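Local atomic coordinates of uric acid degradation bifunctional protein PucL (Bacillus subtilis, PDB entry 6A4M), a protein that catalyses the oxidation of urate and probably also the decarboxylation of a later intermediate in uric acid breakdown. Residues T13-L18 against T35-D40; T104-G109 against R141-A146; V196-S201 against N242-I247. All blocks are in the same frame, centred on the assembly; numbering follows the deposited sequence.

Interaction 1: residues T13-L18 against T35-D40; sequences TYLKPL and TVVGVD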
loop_
_atom_site.group_PDB
_atom_site.type_symbol
_atom_site.label_atom_id
_atom_site.label_comp_id
_atom_site.label_asym_id
_atom_site.label_seq_id
_atom_site.Cartn_x
_atom_site.Cartn_y
_atom_site.Cartn_z
ATOM N N THR A 13 18.929 -4.966 -0.458
ATOM C CA THR A 13 19.098 -5.936 0.623
ATOM C C THR A 13 19.503 -5.220 1.915
ATOM O O THR A 13 20.165 -4.182 1.883
ATOM C CB THR A 13 20.150 -7.016 0.289
ATOM O OG1 THR A 13 21.366 -6.398 -0.151
ATOM C CG2 THR A 13 19.631 -7.955 -0.795
ATOM N N TYR A 14 19.084 -5.791 3.042
ATOM C CA TYR A 14 19.428 -5.310 4.390
ATOM C C TYR A 14 19.221 -3.813 4.619
ATOM O O TYR A 14 20.113 -3.110 5.101
ATOM C CB TYR A 14 20.853 -5.748 4.750
ATOM C CG TYR A 14 20.997 -7.244 4.679
ATOM C CD1 TYR A 14 20.395 -8.057 5.635
ATOM C CD2 TYR A 14 21.696 -7.855 3.635
ATOM C CE1 TYR A 14 20.498 -9.436 5.568
ATOM C CE2 TYR A 14 21.806 -9.234 3.561
ATOM C CZ TYR A 14 21.203 -10.021 4.530
ATOM O OH TYR A 14 21.301 -11.393 4.469
ATOM N N LEU A 15 18.028 -3.339 4.268
ATOM C CA LEU A 15 17.568 -2.005 4.660
ATOM C C LEU A 15 17.313 -2.023 6.171
ATOM O O LEU A 15 17.082 -3.091 6.753
ATOM C CB LEU A 15 16.292 -1.637 3.889
ATOM C CG LEU A 15 15.723 -0.217 3.996
ATOM C CD1 LEU A 15 16.527 0.750 3.142
ATOM C CD2 LEU A 15 14.262 -0.186 3.584
ATOM N N LYS A 16 17.376 -0.855 6.807
ATOM C CA LYS A 16 17.153 -0.759 8.250
ATOM C C LYS A 16 15.778 -1.338 8.610
ATOM O O LYS A 16 14.783 -0.939 8.006
ATOM C CB LYS A 16 17.247 0.689 8.729
ATOM C CG LYS A 16 17.395 0.824 10.237
ATOM C CD LYS A 16 17.078 2.230 10.716
ATOM C CE LYS A 16 17.314 2.366 12.215
ATOM N NZ LYS A 16 16.448 3.409 12.834
ATOM N N PRO A 17 15.718 -2.295 9.564
ATOM C CA PRO A 17 14.419 -2.886 9.921
ATOM C C PRO A 17 13.420 -1.885 10.505
ATOM O O PRO A 17 13.815 -1.002 11.262
ATOM C CB PRO A 17 14.780 -3.937 10.984
ATOM C CG PRO A 17 16.222 -4.227 10.787
ATOM C CD PRO A 17 16.835 -2.967 10.261
ATOM N N LEU A 18 12.147 -2.025 10.142
ATOM C CA LEU A 18 11.070 -1.256 10.770
ATOM C C LEU A 18 10.675 -1.967 12.063
ATOM O O LEU A 18 10.098 -3.061 12.024
ATOM C CB LEU A 18 9.864 -1.127 9.829
ATOM C CG LEU A 18 8.599 -0.419 10.334
ATOM C CD1 LEU A 18 8.896 0.974 10.862
ATOM C CD2 LEU A 18 7.567 -0.352 9.220
ATOM N N THR A 35 14.775 -7.384 5.080
ATOM C CA THR A 35 15.936 -8.149 4.612
ATOM C C THR A 35 16.127 -7.998 3.106
ATOM O O THR A 35 17.254 -7.911 2.626
ATOM C CB THR A 35 15.791 -9.644 4.948
ATOM O OG1 THR A 35 15.546 -9.794 6.348
ATOM C CG2 THR A 35 17.043 -10.423 4.570
ATOM N N VAL A 36 15.021 -7.998 2.369
ATOM C CA VAL A 36 15.022 -7.650 0.952
ATOM C C VAL A 36 13.778 -6.809 0.648
ATOM O O VAL A 36 12.667 -7.134 1.069
ATOM C CB VAL A 36 15.131 -8.897 0.040
ATOM C CG1 VAL A 36 14.033 -9.914 0.328
ATOM C CG2 VAL A 36 15.137 -8.499 -1.431
ATOM N N VAL A 37 14.004 -5.707 -0.057
ATOM C CA VAL A 37 12.978 -4.730 -0.377
ATOM C C VAL A 37 13.101 -4.419 -1.866
ATOM O O VAL A 37 14.209 -4.247 -2.380
ATOM C CB VAL A 37 13.164 -3.445 0.461
ATOM C CG1 VAL A 37 12.224 -2.331 0.002
ATOM C CG2 VAL A 37 12.950 -3.751 1.939
ATOM N N GLY A 38 11.964 -4.366 -2.551
ATOM C CA GLY A 38 11.912 -4.009 -3.959
ATOM C C GLY A 38 10.947 -2.860 -4.138
ATOM O O GLY A 38 9.888 -2.835 -3.509
ATOM N N VAL A 39 11.316 -1.909 -4.992
ATOM C CA VAL A 39 10.458 -0.778 -5.304
ATOM C C VAL A 39 10.568 -0.421 -6.785
ATOM O O VAL A 39 11.623 -0.579 -7.405
ATOM C CB VAL A 39 10.769 0.449 -4.413
ATOM C CG1 VAL A 39 12.134 1.050 -4.736
ATOM C CG2 VAL A 39 9.671 1.501 -4.535
ATOM N N ASP A 40 9.457 0.065 -7.330
ATOM C CA ASP A 40 9.357 0.459 -8.719
ATOM C C ASP A 40 9.076 1.956 -8.766
ATOM O O ASP A 40 7.950 2.394 -8.506
ATOM C CB ASP A 40 8.240 -0.332 -9.383
ATOM C CG ASP A 40 8.414 -0.421 -10.856
ATOM O OD1 ASP A 40 8.280 0.612 -11.543
ATOM O OD2 ASP A 40 8.706 -1.534 -11.323
#
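The ring of Tyr-14 has the carbonyl oxygen Thr-35 O over one face, 4.3 Å above the ring plane and displaced toward the rim. On that same side the methyl CG2 of Thr-35 lies 3.7 Å from Tyr-14 CE1, and CZ lies next to it. The two side chains run side by side and point the same way. CG of Tyr-14 stands beside its own backbone N, anti to the carbonyl carbon (chi1 -58°). The CB of Tyr-14 heads away from the other segment, yet the ring reaches back to Thr-35. CG2 of Thr-35 is anti to the backbone N, the branch that faces the ring.

The oxygen over the ring also takes the backbone bond of the contact. Tyr-14 N donates to Thr-35 O at 2.8 Å, and the bond is nearly straight at the hydrogen (170°). The donor stands above the carbonyl plane, 47° out of it. The same oxygen receives a CA-H...O contact from Thr-13 CA at 3.4 Å. One carbonyl thus meets a backbone N-H, a CA-H and an aromatic face.

Thr-13 and Val-36 form an antiparallel non-hydrogen-bonded pair, with their CA atoms 4.4 Å apart. Both side chains lie on the same face of the sheet. Phe-132 of strand 131-134 touches the side chains of Thr-35 and Val-36.

Beyond the pair the chain turns away at Tyr-14, whose backbone is in the left-handed region. Leu-15 then points back to Val-37. The methyls Leu-15 CD2 and Val-37 CG2 meet at 4.1 Å, and Leu-15 also touches Asn-34.

This is the end of an antiparallel strand pair, where strand 3-13 stops and strand 36-45 begins. Both strands belong to the large antiparallel sheet.

Interaction 2: residues T104-G109 against R141-A146; sequences TITLTG and RSVLKA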
loop_
_atom_site.group_PDB
_atom_site.type_symbol
_atom_site.label_atom_id
_atom_site.label_comp_id
_atom_site.label_asym_id
_atom_site.label_seq_id
_atom_site.Cartn_x
_atom_site.Cartn_y
_atom_site.Cartn_z
ATOM N N THR A 104 9.181 21.499 -9.699
ATOM C CA THR A 104 8.219 20.498 -9.230
ATOM C C THR A 104 8.791 19.088 -9.398
ATOM O O THR A 104 9.590 18.839 -10.308
ATOM C CB THR A 104 6.899 20.593 -10.026
ATOM O OG1 THR A 104 6.494 21.962 -10.126
ATOM C CG2 THR A 104 5.783 19.801 -9.347
ATOM N N ILE A 105 8.385 18.179 -8.512
ATOM C CA ILE A 105 8.714 16.757 -8.639
ATOM C C ILE A 105 7.565 15.887 -8.116
ATOM O O ILE A 105 7.031 16.140 -7.038
ATOM C CB ILE A 105 10.050 16.392 -7.937
ATOM C CG1 ILE A 105 10.417 14.922 -8.197
ATOM C CG2 ILE A 105 9.998 16.669 -6.438
ATOM C CD1 ILE A 105 11.865 14.588 -7.905
ATOM N N THR A 106 7.186 14.882 -8.904
ATOM C CA THR A 106 6.209 13.877 -8.491
ATOM C C THR A 106 6.906 12.522 -8.504
ATOM O O THR A 106 7.404 12.093 -9.547
ATOM C CB THR A 106 4.989 13.830 -9.436
ATOM O OG1 THR A 106 4.492 15.155 -9.652
ATOM C CG2 THR A 106 3.876 12.967 -8.847
ATOM N N LEU A 107 6.947 11.869 -7.343
ATOM C CA LEU A 107 7.526 10.536 -7.207
ATOM C C LEU A 107 6.448 9.516 -6.865
ATOM O O LEU A 107 5.600 9.767 -6.011
ATOM C CB LEU A 107 8.600 10.533 -6.125
ATOM C CG LEU A 107 9.937 11.119 -6.574
ATOM C CD1 LEU A 107 10.727 11.646 -5.389
ATOM C CD2 LEU A 107 10.753 10.093 -7.345
ATOM N N THR A 108 6.500 8.373 -7.545
ATOM C CA THR A 108 5.624 7.238 -7.285
ATOM C C THR A 108 6.506 6.043 -6.954
ATOM O O THR A 108 7.466 5.773 -7.675
ATOM C CB THR A 108 4.783 6.905 -8.528
ATOM O OG1 THR A 108 4.052 8.069 -8.934
ATOM C CG2 THR A 108 3.807 5.772 -8.256
ATOM N N GLY A 109 6.176 5.336 -5.874
ATOM C CA GLY A 109 6.942 4.171 -5.429
ATOM C C GLY A 109 6.038 2.973 -5.228
ATOM O O GLY A 109 5.265 2.946 -4.276
ATOM N N ARG A 141 1.647 1.106 -2.434
ATOM C CA ARG A 141 2.171 2.137 -3.323
ATOM C C ARG A 141 2.135 3.465 -2.585
ATOM O O ARG A 141 1.208 3.717 -1.812
ATOM C CB ARG A 141 1.350 2.229 -4.615
ATOM C CG ARG A 141 1.971 3.120 -5.688
ATOM C CD ARG A 141 1.136 3.158 -6.962
ATOM N NE ARG A 141 0.009 4.089 -6.837
ATOM C CZ ARG A 141 -0.265 5.121 -7.646
ATOM N NH1 ARG A 141 0.470 5.402 -8.719
ATOM N NH2 ARG A 141 -1.319 5.889 -7.381
ATOM N N SER A 142 3.145 4.301 -2.824
ATOM C CA SER A 142 3.213 5.641 -2.240
ATOM C C SER A 142 3.459 6.682 -3.326
ATOM O O SER A 142 4.269 6.467 -4.229
ATOM C CB SER A 142 4.317 5.712 -1.186
ATOM O OG SER A 142 4.028 4.843 -0.105
ATOM N N VAL A 143 2.740 7.798 -3.230
ATOM C CA VAL A 143 2.923 8.946 -4.109
ATOM C C VAL A 143 3.342 10.144 -3.259
ATOM O O VAL A 143 2.824 10.347 -2.159
ATOM C CB VAL A 143 1.628 9.276 -4.885
ATOM C CG1 VAL A 143 1.839 10.456 -5.832
ATOM C CG2 VAL A 143 1.152 8.045 -5.644
ATOM N N LEU A 144 4.288 10.924 -3.772
ATOM C CA LEU A 144 4.731 12.147 -3.117
ATOM C C LEU A 144 4.947 13.226 -4.160
ATOM O O LEU A 144 5.670 13.006 -5.134
ATOM C CB LEU A 144 6.035 11.905 -2.360
ATOM C CG LEU A 144 6.621 13.090 -1.584
ATOM C CD1 LEU A 144 5.763 13.424 -0.375
ATOM C CD2 LEU A 144 8.037 12.782 -1.149
ATOM N N LYS A 145 4.329 14.386 -3.944
ATOM C CA LYS A 145 4.511 15.546 -4.807
ATOM C C LYS A 145 5.062 16.703 -3.974
ATOM O O LYS A 145 4.467 17.067 -2.956
ATOM C CB LYS A 145 3.191 15.934 -5.479
ATOM C CG LYS A 145 3.397 16.554 -6.847
ATOM C CD LYS A 145 2.247 17.430 -7.322
ATOM C CE LYS A 145 2.661 18.225 -8.557
ATOM N NZ LYS A 145 1.502 18.665 -9.380
ATOM N N ALA A 146 6.192 17.267 -4.405
ATOM C CA ALA A 146 6.858 18.363 -3.696
ATOM C C ALA A 146 7.193 19.516 -4.644
ATOM O O ALA A 146 7.568 19.291 -5.797
ATOM C CB ALA A 146 8.118 17.857 -3.018
#
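Thr-106 and Lys-145 face each other on one side of the strand pair, where Thr-106 OG1 lies 3.3 Å from Lys-145 CG. Lys-145 CE touches the methyl Thr-104 CG2.

The backbone forms three antiparallel hydrogen-bonded pairs. Ile-105 and Ala-146 exchange bonds, with Ile-105 N to Ala-146 O at 3.0 Å. Leu-107 and Leu-144 do the same, with Leu-107 N to Leu-144 O at 2.8 Å. Gly-109 and Ser-142 form the third, with Ser-142 N to Gly-109 O at 2.9 Å. In this last bond the donor is tilted 26° from the carbonyl plane. Thr-106 with Lys-145 and Thr-108 with Val-143 are the non-hydrogen-bonded pairs. The N-H groups of the threonines point the other way, and their residues bond to Glu-44 and Thr-42 of strand 36-45.

Ser-142 OG is hydrogen-bonded to Ser-160 OG. The bend of Arg-141 at chi3 (81°) sets NE, which forms the salt bridge with Glu-161 OE1. NH2 is also hydrogen-bonded outside the two segments. Arg-141 NH1 lies 3.4 Å from Thr-108 CG2. An alanine here would probably leave Glu-161 without this charge partner and Thr-108 CG2 without its NH1 neighbour.

Ile-105, Leu-107, Ser-142, Leu-144 and Ala-146 share the other face; helix 84-98 meets Ile-105, Leu-107 and Ser-142 there. The pattern is a regular antiparallel sheet backed by helices, consistent with the tunnelling fold of uricases.

Interaction 3: residues V196-S201 against N242-I247; sequences VYLNIS and NLIYHI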
loop_
_atom_site.group_PDB
_atom_site.type_symbol
_atom_site.label_atom_id
_atom_site.label_comp_id
_atom_site.label_asym_id
_atom_site.label_seq_id
_atom_site.Cartn_x
_atom_site.Cartn_y
_atom_site.Cartn_z
ATOM N N VAL A 196 -14.948 -8.549 -4.248
ATOM C CA VAL A 196 -14.522 -7.160 -4.497
ATOM C C VAL A 196 -13.008 -7.015 -4.650
ATOM O O VAL A 196 -12.235 -7.696 -3.971
ATOM C CB VAL A 196 -15.018 -6.167 -3.412
ATOM C CG1 VAL A 196 -16.534 -6.193 -3.333
ATOM C CG2 VAL A 196 -14.402 -6.445 -2.040
ATOM N N TYR A 197 -12.615 -6.138 -5.573
ATOM C CA TYR A 197 -11.245 -5.638 -5.678
ATOM C C TYR A 197 -11.235 -4.289 -4.965
ATOM O O TYR A 197 -12.129 -3.473 -5.186
ATOM C CB TYR A 197 -10.836 -5.413 -7.136
ATOM C CG TYR A 197 -10.697 -6.624 -8.042
ATOM C CD1 TYR A 197 -11.129 -7.905 -7.665
ATOM C CD2 TYR A 197 -10.150 -6.472 -9.314
ATOM C CE1 TYR A 197 -10.990 -8.989 -8.528
ATOM C CE2 TYR A 197 -10.013 -7.546 -10.181
ATOM C CZ TYR A 197 -10.432 -8.800 -9.787
ATOM O OH TYR A 197 -10.290 -9.860 -10.654
ATOM N N LEU A 198 -10.228 -4.051 -4.126
ATOM C CA LEU A 198 -10.133 -2.816 -3.346
ATOM C C LEU A 198 -8.751 -2.190 -3.450
ATOM O O LEU A 198 -7.757 -2.836 -3.144
ATOM C CB LEU A 198 -10.444 -3.098 -1.872
ATOM C CG LEU A 198 -11.909 -3.352 -1.502
ATOM C CD1 LEU A 198 -12.012 -3.837 -0.063
ATOM C CD2 LEU A 198 -12.758 -2.104 -1.697
ATOM N N ASN A 199 -8.701 -0.941 -3.909
ATOM C CA ASN A 199 -7.561 -0.068 -3.663
ATOM C C ASN A 199 -7.960 0.853 -2.513
ATOM O O ASN A 199 -9.035 1.441 -2.551
ATOM C CB ASN A 199 -7.199 0.758 -4.902
ATOM C CG ASN A 199 -6.676 -0.087 -6.057
ATOM O OD1 ASN A 199 -6.429 -1.292 -5.927
ATOM N ND2 ASN A 199 -6.522 0.549 -7.209
ATOM N N ILE A 200 -7.107 0.959 -1.493
ATOM C CA ILE A 200 -7.373 1.805 -0.320
ATOM C C ILE A 200 -6.186 2.745 -0.107
ATOM O O ILE A 200 -5.050 2.284 -0.020
ATOM C CB ILE A 200 -7.601 0.972 0.967
ATOM C CG1 ILE A 200 -8.619 -0.152 0.727
ATOM C CG2 ILE A 200 -8.075 1.872 2.109
ATOM C CD1 ILE A 200 -8.738 -1.133 1.871
ATOM N N SER A 201 -6.470 4.047 -0.025
ATOM C CA SER A 201 -5.470 5.098 0.182
ATOM C C SER A 201 -5.687 5.775 1.525
ATOM O O SER A 201 -6.769 5.683 2.095
ATOM C CB SER A 201 -5.581 6.170 -0.906
ATOM O OG SER A 201 -5.335 5.634 -2.189
ATOM N N ASN A 242 -21.521 0.384 1.770
ATOM C CA ASN A 242 -21.582 0.161 3.211
ATOM C C ASN A 242 -20.311 -0.524 3.719
ATOM O O ASN A 242 -19.807 -0.184 4.788
ATOM C CB ASN A 242 -22.814 -0.682 3.565
ATOM C CG ASN A 242 -23.068 -0.750 5.057
ATOM O OD1 ASN A 242 -23.315 0.270 5.702
ATOM N ND2 ASN A 242 -23.010 -1.956 5.616
ATOM N N LEU A 243 -19.802 -1.486 2.950
ATOM C CA LEU A 243 -18.560 -2.190 3.292
ATOM C C LEU A 243 -17.370 -1.233 3.368
ATOM O O LEU A 243 -16.652 -1.221 4.366
ATOM C CB LEU A 243 -18.270 -3.311 2.282
ATOM C CG LEU A 243 -16.930 -4.054 2.363
ATOM C CD1 LEU A 243 -16.681 -4.616 3.752
ATOM C CD2 LEU A 243 -16.876 -5.166 1.328
ATOM N N ILE A 244 -17.175 -0.439 2.317
ATOM C CA ILE A 244 -16.050 0.510 2.266
ATOM C C ILE A 244 -16.198 1.684 3.243
ATOM O O ILE A 244 -15.189 2.236 3.689
ATOM C CB ILE A 244 -15.744 1.018 0.827
ATOM C CG1 ILE A 244 -16.853 1.939 0.288
ATOM C CG2 ILE A 244 -15.462 -0.159 -0.106
ATOM C CD1 ILE A 244 -16.723 2.276 -1.186
ATOM N N TYR A 245 -17.439 2.054 3.572
ATOM C CA TYR A 245 -17.710 3.057 4.611
ATOM C C TYR A 245 -17.273 2.560 5.995
ATOM O O TYR A 245 -16.659 3.305 6.760
ATOM C CB TYR A 245 -19.197 3.442 4.624
ATOM C CG TYR A 245 -19.550 4.527 5.625
ATOM C CD1 TYR A 245 -19.312 5.873 5.335
ATOM C CD2 TYR A 245 -20.118 4.209 6.865
ATOM C CE1 TYR A 245 -19.626 6.872 6.248
ATOM C CE2 TYR A 245 -20.435 5.201 7.788
ATOM C CZ TYR A 245 -20.188 6.533 7.476
ATOM O OH TYR A 245 -20.501 7.528 8.379
ATOM N N HIS A 246 -17.590 1.304 6.308
ATOM C CA HIS A 246 -17.197 0.706 7.592
ATOM C C HIS A 246 -15.683 0.457 7.707
ATOM O O HIS A 246 -15.118 0.615 8.789
ATOM C CB HIS A 246 -17.992 -0.577 7.873
ATOM C CG HIS A 246 -19.324 -0.328 8.511
ATOM N ND1 HIS A 246 -19.480 -0.213 9.876
ATOM C CD2 HIS A 246 -20.557 -0.159 7.976
ATOM C CE1 HIS A 246 -20.753 0.010 10.154
ATOM N NE2 HIS A 246 -21.427 0.047 9.018
ATOM N N ILE A 247 -15.040 0.070 6.603
ATOM C CA ILE A 247 -13.574 -0.086 6.564
ATOM C C ILE A 247 -12.891 1.259 6.840
ATOM O O ILE A 247 -11.968 1.332 7.652
ATOM C CB ILE A 247 -13.077 -0.667 5.212
ATOM C CG1 ILE A 247 -13.559 -2.116 5.035
ATOM C CG2 ILE A 247 -11.550 -0.642 5.126
ATOM C CD1 ILE A 247 -13.550 -2.602 3.600
#
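Leu-198 lies between two isoleucines of helix 240-254 and sends one methyl to each. Its CD2 meets Ile-244 CG2 at 3.7 Å, the closest approach between the segments. These two side chains cross obliquely. Its CD1 meets Ile-247 CD1 at 4.2 Å, and here the side chains reach toward each other tip to tip.

CG of Leu-198 is anti to the carbonyl carbon, beside the backbone N (chi1 -74°). In Ile-244 it is CG2 that meets the leucine, while CG1 takes the crowded position between the backbone N and the carbonyl carbon.

The flanking pairs are looser. Val-196 CG2 is 4.4 Å from Leu-243 CD2. Ile-200 CD1 is 4.3 Å from Ile-247 CG2, so Ile-247 offers one branch to Leu-198 and another to Ile-200.

Alternate strand residues, Val-196, Leu-198 and Ile-200, thus face the helix. The axes of the two segments approach to 11.4 Å and run at 32° to each other. Helix 221-233 adds Val-231 against Ile-247 and Ala-228 against Ile-200. Asn-199, on the other face, bonds to Asp-164 N.

No hydrogen bond joins the two segments. Between them the contact rests on methyl packing and burial of apolar surface, with no polar pairing.

How the interactions relate
All three contacts draw on the same large antiparallel sheet. Interaction 1 is a surface contact at the end of a strand pair, with a single backbone bond and some ring and methyl packing. Interaction 2 joins two strands side by side, is partly buried and relies on regular backbone bonding. Interaction 3 is fully buried and purely apolar, with a helix set on the sheet. Interactions 1 and 2 touch through Val-39 CG2 and Gly-109 CA at 3.9 Å, since strands 36-45 and 104-121 are neighbours. Interaction 3 touches neither; its centre is about 28 Å from that of interaction 1, on the opposite side of the chain's centre.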